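Local coordinates for protein extracellular subtilisin-like serine proteinase (Vibrio sp. PA-44, PDB 1S2N) that probably cleaves peptide bonds within proteins as the calcium-binding catalytic domain of a secreted, subtilisin-like serine endopeptidase made as a larger precursor, at residues I36-N41 with D66-G71; T72-T77 with T219-P224; D12-P17 with L268-A273; L197-S202 with P224-V229. All blocks are in the same frame, centred on the assembly; numbering follows the deposited sequence.

Interaction 1. Residues I36-N41 with D66-G71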
loop_
_atom_site.group_PDB
_atom_site.type_symbol
_atom_site.label_atom_id
_atom_site.label_comp_id
_atom_site.label_asym_id
_atom_site.label_seq_id
_atom_site.Cartn_x
_atom_site.Cartn_y
_atom_site.Cartn_z
ATOM N N ILE A 36 4.109 2.760 7.591
ATOM C CA ILE A 36 4.118 2.211 8.944
ATOM C C ILE A 36 4.545 0.745 8.879
ATOM O O ILE A 36 3.729 -0.130 8.606
ATOM C CB ILE A 36 2.714 2.355 9.577
ATOM C CG1 ILE A 36 2.245 3.811 9.523
ATOM C CG2 ILE A 36 2.712 1.859 11.021
ATOM C CD1 ILE A 36 0.751 3.975 9.624
ATOM N N ASP A 37 5.833 0.497 9.123
ATOM C CA ASP A 37 6.463 -0.799 8.847
ATOM C C ASP A 37 7.782 -0.967 9.641
ATOM O O ASP A 37 7.919 -0.440 10.748
ATOM C CB ASP A 37 6.699 -0.914 7.328
ATOM C CG ASP A 37 6.448 -2.305 6.800
ATOM O OD1 ASP A 37 7.222 -3.216 7.141
ATOM O OD2 ASP A 37 5.499 -2.585 6.035
ATOM N N THR A 38 8.758 -1.677 9.078
ATOM C CA THR A 38 10.044 -1.896 9.747
ATOM C C THR A 38 11.000 -0.703 9.596
ATOM O O THR A 38 12.183 -0.803 9.951
ATOM C CB THR A 38 10.741 -3.172 9.196
ATOM O OG1 THR A 38 11.051 -3.000 7.804
ATOM C CG2 THR A 38 9.821 -4.388 9.231
ATOM N N GLY A 39 10.482 0.417 9.092
ATOM C CA GLY A 39 11.291 1.564 8.731
ATOM C C GLY A 39 11.509 1.638 7.231
ATOM O O GLY A 39 10.968 0.836 6.477
ATOM N N VAL A 40 12.297 2.613 6.793
ATOM C CA VAL A 40 12.712 2.698 5.391
ATOM C C VAL A 40 14.123 3.280 5.265
ATOM O O VAL A 40 14.521 4.182 6.010
ATOM C CB VAL A 40 11.650 3.437 4.484
ATOM C CG1 VAL A 40 10.788 4.389 5.290
ATOM C CG2 VAL A 40 12.293 4.159 3.303
ATOM N N ASN A 41 14.875 2.712 4.325
ATOM C CA ASN A 41 16.204 3.178 3.964
ATOM C C ASN A 41 16.078 4.486 3.211
ATOM O O ASN A 41 15.796 4.489 2.020
ATOM C CB ASN A 41 16.884 2.115 3.087
ATOM C CG ASN A 41 18.337 2.442 2.743
ATOM O OD1 ASN A 41 18.997 1.656 2.065
ATOM N ND2 ASN A 41 18.836 3.583 3.200
ATOM N N ASP A 66 15.614 1.366 8.159
ATOM C CA ASP A 66 15.157 -0.018 8.029
ATOM C C ASP A 66 16.303 -1.013 8.202
ATOM O O ASP A 66 17.321 -0.891 7.528
ATOM C CB ASP A 66 14.558 -0.190 6.643
ATOM C CG ASP A 66 13.773 -1.481 6.481
ATOM O OD1 ASP A 66 13.377 -2.103 7.489
ATOM O OD2 ASP A 66 13.494 -1.941 5.357
ATOM N N CYS A 67 16.135 -1.999 9.082
ATOM C CA CYS A 67 17.120 -3.083 9.247
ATOM C C CYS A 67 16.499 -4.471 9.055
ATOM O O CYS A 67 17.082 -5.468 9.460
ATOM C CB CYS A 67 17.804 -2.996 10.615
ATOM S SG CYS A 67 16.647 -2.940 11.987
ATOM N N ASN A 68 15.337 -4.524 8.409
ATOM C CA ASN A 68 14.671 -5.784 8.048
ATOM C C ASN A 68 14.569 -5.960 6.534
ATOM O O ASN A 68 14.877 -7.031 6.006
ATOM C CB ASN A 68 13.263 -5.814 8.658
ATOM C CG ASN A 68 12.461 -7.050 8.253
ATOM O OD1 ASN A 68 11.640 -6.991 7.348
ATOM N ND2 ASN A 68 12.687 -8.162 8.938
ATOM N N GLY A 69 14.114 -4.907 5.852
ATOM C CA GLY A 69 13.933 -4.901 4.410
ATOM C C GLY A 69 12.503 -4.609 3.977
ATOM O O GLY A 69 12.286 -3.969 2.958
ATOM N N HIS A 70 11.531 -5.075 4.759
ATOM C CA HIS A 70 10.125 -5.090 4.351
ATOM C C HIS A 70 9.593 -3.687 4.104
ATOM O O HIS A 70 9.002 -3.434 3.069
ATOM C CB HIS A 70 9.249 -5.840 5.362
ATOM C CG HIS A 70 9.186 -7.318 5.121
ATOM N ND1 HIS A 70 8.412 -7.876 4.128
ATOM C CD2 HIS A 70 9.806 -8.352 5.737
ATOM C CE1 HIS A 70 8.559 -9.189 4.142
ATOM N NE2 HIS A 70 9.401 -9.503 5.108
ATOM N N GLY A 71 9.835 -2.778 5.046
ATOM C CA GLY A 71 9.363 -1.409 4.947
ATOM C C GLY A 71 10.008 -0.588 3.848
ATOM O O GLY A 71 9.397 0.349 3.340
#

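Interaction 2. Residues T72-T77 with T219-P224. With PMS (phenylmethanesulfonic acid), chain F.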
loop_
_atom_site.group_PDB
_atom_site.type_symbol
_atom_site.label_atom_id
_atom_site.label_comp_id
_atom_site.label_asym_id
_atom_site.label_seq_id
_atom_site.Cartn_x
_atom_site.Cartn_y
_atom_site.Cartn_z
ATOM N N THR A 72 11.244 -0.921 3.494
ATOM C CA THR A 72 11.915 -0.303 2.355
ATOM C C THR A 72 11.276 -0.787 1.058
ATOM O O THR A 72 11.103 -0.018 0.111
ATOM C CB THR A 72 13.398 -0.668 2.364
ATOM O OG1 THR A 72 14.027 -0.102 3.521
ATOM C CG2 THR A 72 14.132 -0.041 1.181
ATOM N N HIS A 73 10.932 -2.070 1.035
ATOM C CA HIS A 73 10.317 -2.716 -0.117
ATOM C C HIS A 73 8.953 -2.094 -0.414
ATOM O O HIS A 73 8.700 -1.706 -1.560
ATOM C CB HIS A 73 10.188 -4.221 0.144
ATOM C CG HIS A 73 10.123 -5.064 -1.091
ATOM N ND1 HIS A 73 8.931 -5.453 -1.665
ATOM C CD2 HIS A 73 11.102 -5.636 -1.834
ATOM C CE1 HIS A 73 9.179 -6.209 -2.720
ATOM N NE2 HIS A 73 10.489 -6.331 -2.847
ATOM N N VAL A 74 8.099 -1.966 0.610
ATOM C CA VAL A 74 6.762 -1.413 0.407
ATOM C C VAL A 74 6.857 0.076 0.081
ATOM O O VAL A 74 6.057 0.588 -0.693
ATOM C CB VAL A 74 5.720 -1.695 1.579
ATOM C CG1 VAL A 74 6.078 -2.923 2.404
ATOM C CG2 VAL A 74 5.506 -0.487 2.471
ATOM N N ALA A 75 7.844 0.760 0.647
ATOM C CA ALA A 75 8.068 2.175 0.338
ATOM C C ALA A 75 8.553 2.355 -1.098
ATOM O O ALA A 75 8.279 3.374 -1.719
ATOM C CB ALA A 75 9.061 2.787 1.308
ATOM N N GLY A 76 9.272 1.364 -1.613
ATOM C CA GLY A 76 9.764 1.381 -2.974
ATOM C C GLY A 76 8.654 1.144 -3.984
ATOM O O GLY A 76 8.704 1.655 -5.107
ATOM N N THR A 77 7.649 0.366 -3.587
ATOM C CA THR A 77 6.511 0.058 -4.451
ATOM C C THR A 77 5.577 1.264 -4.535
ATOM O O THR A 77 4.944 1.479 -5.558
ATOM C CB THR A 77 5.750 -1.180 -3.918
ATOM O OG1 THR A 77 6.538 -2.362 -4.100
ATOM C CG2 THR A 77 4.487 -1.455 -4.733
ATOM N N THR A 219 0.488 -9.820 0.724
ATOM C CA THR A 219 -0.474 -8.718 0.673
ATOM C C THR A 219 0.206 -7.407 1.056
ATOM O O THR A 219 -0.325 -6.327 0.805
ATOM C CB THR A 219 -1.683 -8.980 1.608
ATOM O OG1 THR A 219 -1.241 -9.459 2.887
ATOM C CG2 THR A 219 -2.564 -10.107 1.077
ATOM N N SER A 220 1.376 -7.517 1.682
ATOM C CA SER A 220 2.222 -6.373 2.006
ATOM C C SER A 220 2.801 -5.710 0.786
ATOM O O SER A 220 3.125 -4.522 0.837
ATOM C CB SER A 220 3.387 -6.809 2.884
ATOM O OG SER A 220 2.927 -7.174 4.176
ATOM N N MET A 221 2.988 -6.483 -0.284
ATOM C CA MET A 221 3.462 -5.944 -1.557
ATOM C C MET A 221 2.292 -5.401 -2.383
ATOM O O MET A 221 2.468 -4.514 -3.215
ATOM C CB MET A 221 4.199 -7.020 -2.355
ATOM C CG MET A 221 5.573 -7.393 -1.816
ATOM S SD MET A 221 5.545 -8.179 -0.204
ATOM C CE MET A 221 6.105 -6.850 0.819
ATOM N N ALA A 222 1.103 -5.950 -2.149
ATOM C CA ALA A 222 -0.114 -5.498 -2.815
ATOM C C ALA A 222 -0.570 -4.125 -2.328
ATOM O O ALA A 222 -0.985 -3.285 -3.118
ATOM C CB ALA A 222 -1.238 -6.524 -2.614
ATOM N N THR A 223 -0.480 -3.920 -1.023
ATOM C CA THR A 223 -0.990 -2.731 -0.360
ATOM C C THR A 223 -0.345 -1.428 -0.840
ATOM O O THR A 223 -1.067 -0.470 -1.107
ATOM C CB THR A 223 -0.841 -2.891 1.167
ATOM O OG1 THR A 223 -1.554 -4.060 1.590
ATOM C CG2 THR A 223 -1.525 -1.750 1.916
ATOM N N PRO A 224 0.988 -1.371 -0.931
ATOM C CA PRO A 224 1.675 -0.170 -1.422
ATOM C C PRO A 224 1.366 0.168 -2.866
ATOM O O PRO A 224 1.519 1.326 -3.233
ATOM C CB PRO A 224 3.162 -0.519 -1.268
ATOM C CG PRO A 224 3.208 -2.002 -1.235
ATOM C CD PRO A 224 1.959 -2.410 -0.540
HETATM C C PMS F . 3.358 -9.768 6.536
HETATM S S PMS F . 3.687 -9.006 4.897
HETATM C C1 PMS F . 1.898 -9.668 6.945
HETATM C C2 PMS F . 1.391 -10.652 7.798
HETATM C C3 PMS F . 0.059 -10.613 8.213
HETATM C C4 PMS F . -0.771 -9.586 7.781
HETATM C C5 PMS F . -0.273 -8.601 6.934
HETATM C C6 PMS F . 1.056 -8.637 6.515
HETATM O O2S PMS F . 2.263 -9.506 3.907
HETATM O O1S PMS F . 4.959 -9.586 4.051
#

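Interaction 3. Residues D12-P17 with L268-A273. With CA (calcium ion), chain E.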
loop_
_atom_site.group_PDB
_atom_site.type_symbol
_atom_site.label_atom_id
_atom_site.label_comp_id
_atom_site.label_asym_id
_atom_site.label_seq_id
_atom_site.Cartn_x
_atom_site.Cartn_y
_atom_site.Cartn_z
ATOM N N ASP A 12 -2.215 -0.239 -14.918
ATOM C CA ASP A 12 -2.533 0.822 -15.883
ATOM C C ASP A 12 -3.410 0.348 -17.047
ATOM O O ASP A 12 -3.647 1.103 -17.990
ATOM C CB ASP A 12 -1.246 1.475 -16.419
ATOM C CG ASP A 12 -0.597 0.675 -17.533
ATOM O OD1 ASP A 12 0.065 1.279 -18.402
ATOM O OD2 ASP A 12 -0.695 -0.566 -17.641
ATOM N N GLN A 13 -3.878 -0.900 -16.972
ATOM C CA GLN A 13 -4.728 -1.489 -18.008
ATOM C C GLN A 13 -5.841 -2.366 -17.420
ATOM O O GLN A 13 -5.798 -2.765 -16.258
ATOM C CB GLN A 13 -3.883 -2.297 -19.012
ATOM C CG GLN A 13 -2.955 -3.354 -18.396
ATOM C CD GLN A 13 -2.009 -3.974 -19.425
ATOM O OE1 GLN A 13 -0.923 -3.447 -19.669
ATOM N NE2 GLN A 13 -2.409 -5.093 -20.011
ATOM N N ARG A 14 -6.833 -2.665 -18.251
ATOM C CA ARG A 14 -7.996 -3.436 -17.840
ATOM C C ARG A 14 -7.751 -4.923 -17.959
ATOM O O ARG A 14 -8.079 -5.665 -17.043
ATOM C CB ARG A 14 -9.223 -3.062 -18.685
ATOM C CG ARG A 14 -9.720 -1.636 -18.471
ATOM C CD ARG A 14 -10.076 -1.320 -17.028
ATOM N NE ARG A 14 -10.576 0.038 -16.847
ATOM C CZ ARG A 14 -10.855 0.581 -15.660
ATOM N NH1 ARG A 14 -10.700 -0.124 -14.550
ATOM N NH2 ARG A 14 -11.301 1.830 -15.582
ATOM N N ASN A 15 -7.187 -5.358 -19.082
ATOM C CA ASN A 15 -7.059 -6.786 -19.376
ATOM C C ASN A 15 -5.633 -7.239 -19.641
ATOM O O ASN A 15 -4.780 -6.456 -20.059
ATOM C CB ASN A 15 -7.906 -7.157 -20.599
ATOM C CG ASN A 15 -9.388 -6.894 -20.389
ATOM O OD1 ASN A 15 -10.001 -7.437 -19.468
ATOM N ND2 ASN A 15 -9.970 -6.059 -21.246
ATOM N N LEU A 16 -5.400 -8.527 -19.396
ATOM C CA LEU A 16 -4.247 -9.230 -19.940
ATOM C C LEU A 16 -4.464 -9.333 -21.453
ATOM O O LEU A 16 -5.618 -9.335 -21.895
ATOM C CB LEU A 16 -4.127 -10.619 -19.297
ATOM C CG LEU A 16 -3.907 -10.620 -17.776
ATOM C CD1 LEU A 16 -3.905 -12.041 -17.205
ATOM C CD2 LEU A 16 -2.621 -9.897 -17.407
ATOM N N PRO A 17 -3.397 -9.410 -22.254
ATOM C CA PRO A 17 -2.020 -9.580 -21.778
ATOM C C PRO A 17 -1.319 -8.281 -21.394
ATOM O O PRO A 17 -1.697 -7.187 -21.829
ATOM C CB PRO A 17 -1.314 -10.199 -22.986
ATOM C CG PRO A 17 -2.074 -9.692 -24.194
ATOM C CD PRO A 17 -3.455 -9.303 -23.724
ATOM N N LEU A 268 -9.926 -4.911 -9.243
ATOM C CA LEU A 268 -8.478 -4.902 -9.358
ATOM C C LEU A 268 -8.001 -3.465 -9.455
ATOM O O LEU A 268 -8.592 -2.658 -10.160
ATOM C CB LEU A 268 -8.051 -5.709 -10.583
ATOM C CG LEU A 268 -6.557 -5.856 -10.880
ATOM C CD1 LEU A 268 -5.810 -6.576 -9.755
ATOM C CD2 LEU A 268 -6.378 -6.590 -12.196
ATOM N N LEU A 269 -6.929 -3.149 -8.736
ATOM C CA LEU A 269 -6.343 -1.805 -8.728
ATOM C C LEU A 269 -6.167 -1.284 -10.153
ATOM O O LEU A 269 -5.626 -1.987 -11.005
ATOM C CB LEU A 269 -4.982 -1.842 -8.041
ATOM C CG LEU A 269 -4.492 -0.682 -7.177
ATOM C CD1 LEU A 269 -3.015 -0.461 -7.460
ATOM C CD2 LEU A 269 -5.272 0.612 -7.340
ATOM N N TYR A 270 -6.661 -0.074 -10.399
ATOM C CA TYR A 270 -6.475 0.626 -11.668
ATOM C C TYR A 270 -6.020 2.045 -11.352
ATOM O O TYR A 270 -6.618 2.723 -10.522
ATOM C CB TYR A 270 -7.777 0.644 -12.478
ATOM C CG TYR A 270 -7.645 1.206 -13.882
ATOM C CD1 TYR A 270 -6.928 0.526 -14.861
ATOM C CD2 TYR A 270 -8.254 2.407 -14.231
ATOM C CE1 TYR A 270 -6.807 1.033 -16.150
ATOM C CE2 TYR A 270 -8.143 2.926 -15.517
ATOM C CZ TYR A 270 -7.417 2.237 -16.471
ATOM O OH TYR A 270 -7.307 2.753 -17.743
ATOM N N SER A 271 -4.978 2.496 -12.040
ATOM C CA SER A 271 -4.225 3.674 -11.630
ATOM C C SER A 271 -4.585 4.951 -12.395
ATOM O O SER A 271 -4.146 6.032 -12.021
ATOM C CB SER A 271 -2.727 3.388 -11.781
ATOM O OG SER A 271 -2.339 3.427 -13.146
ATOM N N LEU A 272 -5.382 4.827 -13.454
ATOM C CA LEU A 272 -5.680 5.949 -14.340
ATOM C C LEU A 272 -7.108 6.418 -14.124
ATOM O O LEU A 272 -7.917 5.700 -13.540
ATOM C CB LEU A 272 -5.460 5.546 -15.800
ATOM C CG LEU A 272 -3.991 5.437 -16.221
ATOM C CD1 LEU A 272 -3.424 4.110 -15.846
ATOM C CD2 LEU A 272 -3.828 5.639 -17.712
ATOM N N ALA A 273 -7.396 7.635 -14.580
ATOM C CA ALA A 273 -8.729 8.208 -14.490
ATOM C C ALA A 273 -9.535 7.734 -15.694
ATOM O O ALA A 273 -9.497 8.320 -16.785
ATOM C CB ALA A 273 -8.661 9.723 -14.414
HETATM CA CA CA E . 0.691 -1.836 -18.987
HETATM O O HOH W 1 -5.680 1.896 -19.627
HETATM O O HOH W 2 -0.192 -0.172 -20.709
HETATM O O HOH W 3 -6.473 -3.172 -13.579
#

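Interaction 4. Residues L197-S202 with P224-V229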
loop_
_atom_site.group_PDB
_atom_site.type_symbol
_atom_site.label_atom_id
_atom_site.label_comp_id
_atom_site.label_asym_id
_atom_site.label_seq_id
_atom_site.Cartn_x
_atom_site.Cartn_y
_atom_site.Cartn_z
ATOM N N LEU A 197 -10.373 -4.490 -2.262
ATOM C CA LEU A 197 -9.874 -4.739 -3.616
ATOM C C LEU A 197 -8.584 -5.548 -3.665
ATOM O O LEU A 197 -7.933 -5.769 -2.650
ATOM C CB LEU A 197 -9.702 -3.423 -4.396
ATOM C CG LEU A 197 -8.406 -2.626 -4.253
ATOM C CD1 LEU A 197 -8.305 -1.555 -5.320
ATOM C CD2 LEU A 197 -8.336 -2.001 -2.876
ATOM N N PHE A 198 -8.231 -5.975 -4.873
ATOM C CA PHE A 198 -7.010 -6.726 -5.133
ATOM C C PHE A 198 -5.984 -5.824 -5.802
ATOM O O PHE A 198 -6.335 -4.851 -6.453
ATOM C CB PHE A 198 -7.298 -7.906 -6.063
ATOM C CG PHE A 198 -8.044 -9.030 -5.411
ATOM C CD1 PHE A 198 -9.403 -9.213 -5.650
ATOM C CD2 PHE A 198 -7.389 -9.912 -4.569
ATOM C CE1 PHE A 198 -10.094 -10.255 -5.053
ATOM C CE2 PHE A 198 -8.073 -10.951 -3.956
ATOM C CZ PHE A 198 -9.427 -11.125 -4.199
ATOM N N ALA A 199 -4.713 -6.171 -5.641
ATOM C CA ALA A 199 -3.613 -5.508 -6.332
ATOM C C ALA A 199 -2.432 -6.475 -6.431
ATOM O O ALA A 199 -2.371 -7.441 -5.667
ATOM C CB ALA A 199 -3.213 -4.242 -5.590
ATOM N N PRO A 200 -1.513 -6.242 -7.371
ATOM C CA PRO A 200 -0.322 -7.091 -7.511
ATOM C C PRO A 200 0.459 -7.232 -6.215
ATOM O O PRO A 200 0.914 -6.230 -5.680
ATOM C CB PRO A 200 0.512 -6.341 -8.549
ATOM C CG PRO A 200 -0.506 -5.643 -9.385
ATOM C CD PRO A 200 -1.545 -5.187 -8.401
ATOM N N GLY A 201 0.574 -8.455 -5.708
ATOM C CA GLY A 201 1.373 -8.735 -4.524
ATOM C C GLY A 201 2.276 -9.960 -4.608
ATOM O O GLY A 201 3.070 -10.190 -3.700
ATOM N N SER A 202 2.165 -10.740 -5.680
ATOM C CA SER A 202 2.996 -11.924 -5.862
ATOM C C SER A 202 4.192 -11.576 -6.743
ATOM O O SER A 202 4.030 -10.990 -7.811
ATOM C CB SER A 202 2.196 -13.054 -6.504
ATOM O OG SER A 202 1.520 -13.806 -5.531
ATOM N N PRO A 224 0.988 -1.371 -0.931
ATOM C CA PRO A 224 1.675 -0.170 -1.422
ATOM C C PRO A 224 1.366 0.168 -2.866
ATOM O O PRO A 224 1.519 1.326 -3.233
ATOM C CB PRO A 224 3.162 -0.519 -1.268
ATOM C CG PRO A 224 3.208 -2.002 -1.235
ATOM C CD PRO A 224 1.959 -2.410 -0.540
ATOM N N HIS A 225 0.971 -0.818 -3.666
ATOM C CA HIS A 225 0.500 -0.557 -5.023
ATOM C C HIS A 225 -0.696 0.398 -4.968
ATOM O O HIS A 225 -0.723 1.413 -5.681
ATOM C CB HIS A 225 0.106 -1.855 -5.746
ATOM C CG HIS A 225 1.243 -2.543 -6.440
ATOM N ND1 HIS A 225 2.038 -3.484 -5.819
ATOM C CD2 HIS A 225 1.691 -2.455 -7.714
ATOM C CE1 HIS A 225 2.938 -3.932 -6.676
ATOM N NE2 HIS A 225 2.748 -3.325 -7.834
ATOM N N VAL A 226 -1.667 0.088 -4.104
ATOM C CA VAL A 226 -2.880 0.911 -3.998
ATOM C C VAL A 226 -2.644 2.216 -3.209
ATOM O O VAL A 226 -3.280 3.226 -3.499
ATOM C CB VAL A 226 -4.173 0.110 -3.523
ATOM C CG1 VAL A 226 -3.932 -1.390 -3.409
ATOM C CG2 VAL A 226 -4.753 0.645 -2.238
ATOM N N ALA A 227 -1.732 2.203 -2.236
ATOM C CA ALA A 227 -1.297 3.439 -1.579
ATOM C C ALA A 227 -0.661 4.372 -2.604
ATOM O O ALA A 227 -0.845 5.576 -2.553
ATOM C CB ALA A 227 -0.308 3.138 -0.461
ATOM N N GLY A 228 0.072 3.791 -3.544
ATOM C CA GLY A 228 0.706 4.536 -4.606
ATOM C C GLY A 228 -0.306 5.209 -5.502
ATOM O O GLY A 228 -0.115 6.368 -5.860
ATOM N N VAL A 229 -1.390 4.516 -5.847
ATOM C CA VAL A 229 -2.408 5.140 -6.693
ATOM C C VAL A 229 -3.284 6.087 -5.877
ATOM O O VAL A 229 -3.851 7.017 -6.431
ATOM C CB VAL A 229 -3.251 4.152 -7.581
ATOM C CG1 VAL A 229 -2.590 2.798 -7.709
ATOM C CG2 VAL A 229 -4.696 4.009 -7.105
#

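Interaction 1. Residues I36-N41 with D66-G71
The side chains of T38 and D66 meet hydroxyl to carboxylate, a small example of how one threonine can fix both a loop and a helix start. T38 OG1 donates to D66 OD1 at 2.5 Å, coming in 37° out of the carboxylate plane. N68 N reaches the same oxygen from the opposite face, 3.2 Å from D66 OD1, in an Asx turn; these two donors, with T72 OG1 of the following helix holding OD2, limit the rotation of the carboxylate. The threonine oxygen is itself an acceptor: G71 N lies 3.0 Å from T38 OG1 in a fairly straight bond (158°). Because OG1 sits between the backbone N and the carbonyl carbon (chi1 63°), it can reach the carboxylate and the helix N-H together, while CG2 is laid against N68, whose side chain runs across that of T38 at about a right angle. D37 faces G71 as well. Its CG is 3.6 Å from G71 CA, and its OD1 uses the anti lone pair for T38 N. Lacking a side chain, G71 also lets G39 O approach its CA to 3.2 Å in a C-H...O contact. The T38 bonds to D66 and G71 hold together the two segments that carry D37 and H70, predicted members of the charge relay system. D37 ends strand 32-37, which lies between strands 90-95 and 123-127 of the parallel sheet, and the side chain of D37 packs on V74 of helix 70-79. The C67-C99 disulfide and a bond from N68 ND2 to C99 O tie the turn to the loop after strand 90-95.

Interaction 2. Residues T72-T77 with T219-P224
A proline inside a helix forms the heart of this contact: P224, where helix 219-236 is kinked for want of a bond from its N to the turn before, turns its ring toward V74 and T77 of helix 70-79. P224 CB comes to 3.2 Å from V74 O, and P224 CG is 3.8 Å from V74 CB. T77 adds its methyl to the same ring, since CG2 stands anti to the backbone N. One turn nearer the active site, M221 CG, anti to its carbonyl carbon (chi1 -73°), comes to 3.9 Å from H73 ND1, and the bends beyond it set SD and CE. The sulfur approaches obliquely, M221 SD lying 5.4 Å from the centroid of the H73 ring. H73 NE2 bonds to K214 O, which restrains the imidazole. S220, the predicted nucleophile, has OG covalently joined to the sulfonyl inhibitor; S220 N and N157 ND2 both donate to the inhibitor, as in a subtilisin oxyanion hole. The segment axes pass 8.4 Å apart at 33°, a shallow angle that lets successive turns touch. V74 and A75 rest on V35 of strand 32-37, whereas A222 and T223 lean on strand 174-179, T223 also touching strand 150-154.

Interaction 3. Residues D12-P17 with L268-A273
Y270 OH is gripped by a water 2.6 Å away, which also donates to D12 O, and by D274 OD2. This water, in the plane of the phenol ring, links the tyrosine to the calcium-binding loop. One face of the ring carries the guanidinium of R14: the planes are 16° apart and R14 CZ stands 3.5 Å from the centroid of the Y270 ring, a cation-pi stack over its centre. The bend at the second torsion of R14 (chi2 -57°) folds the chain back over the tyrosine, and the bond from NH1 to R252 O steadies it. L272 N lies over the opposite face, Q13 N at the edge. Beside the ring, L272 CD1 presses on D12 CA at 3.4 Å. The calcium ion is bound by D12 OD2 at 2.3 Å and by Q13 OE1 at 2.4 Å, together with D9, D19, N21 and a water. D12 OD1 accepts from N23 N, so both carboxylate oxygens are held. Q13 NE2 donates to N15 O and P17 O, fixing the amide's rotation with OE1 on the metal. Another water, separate from the calcium ligand, donates to both Q13 O and L269 O. D12 and Q13 bind the ion and the next residue, R14, stacks on Y270, so stack and shared waters probably fasten the calcium loop to the chain near its C-terminal end.

Interaction 4. Residues L197-S202 with P224-V229
P200 and H225 make the close part of this contact, with P200 CB over one face of the H225 imidazole. P200 CB is 3.9 Å from the centroid of the H225 ring, 16° off its normal, a CH-pi contact displaced toward the rim. With CG anti to its carbonyl carbon (chi1 -87°), H225 swings its ring under the proline. P200 O also comes to 3.0 Å from H225 ND1, but the angle is poor for a hydrogen bond; that nitrogen instead serves M221 O, one turn back in the same helix. Beside this pair, A199 CB touches V226 CG1 at 3.7 Å, small groups fitting closely. Strand 197-200 is the outermost strand at one side of the seven-stranded parallel sheet of the subtilase fold, and helix 219-236 crosses it almost perpendicularly: the segment axes are 101° apart in direction and 8.1 Å apart at closest approach. The crossing confines the contact to a short patch. Packing slackens toward the start of the strand, where L197 CD2 is 4.5 Å from V226 CG1, although this side too is buried and not open to solvent. There L197 and V226 both reach strand 174-179, touching V174 and V176 respectively; at the proline end P200 has W6 and I11 of helix 6-11 against it.

Interactions 1 and 2 share helix 70-79 and bring the three predicted charge-relay residues together: interaction 1 holds D37 and H70, interaction 2 S220 with its sulfonyl adduct, their centres 10 Å apart. T72 OG1 joins them, 2.7 Å from D66 OD2 and 3.0 Å from N41 N. Interactions 2 and 4 divide helix 219-236 between them and share P224; T77 CG2 packs 3.4 Å from H225 ND1. From there the chain of contacts reaches interaction 3, where L269 N lies 2.9 Å from F198 O and the side chain of L269 packs on V229. Interaction 3, which carries a calcium site, has its centre 28 Å from that of interaction 1, on the opposite side of the chain's centre.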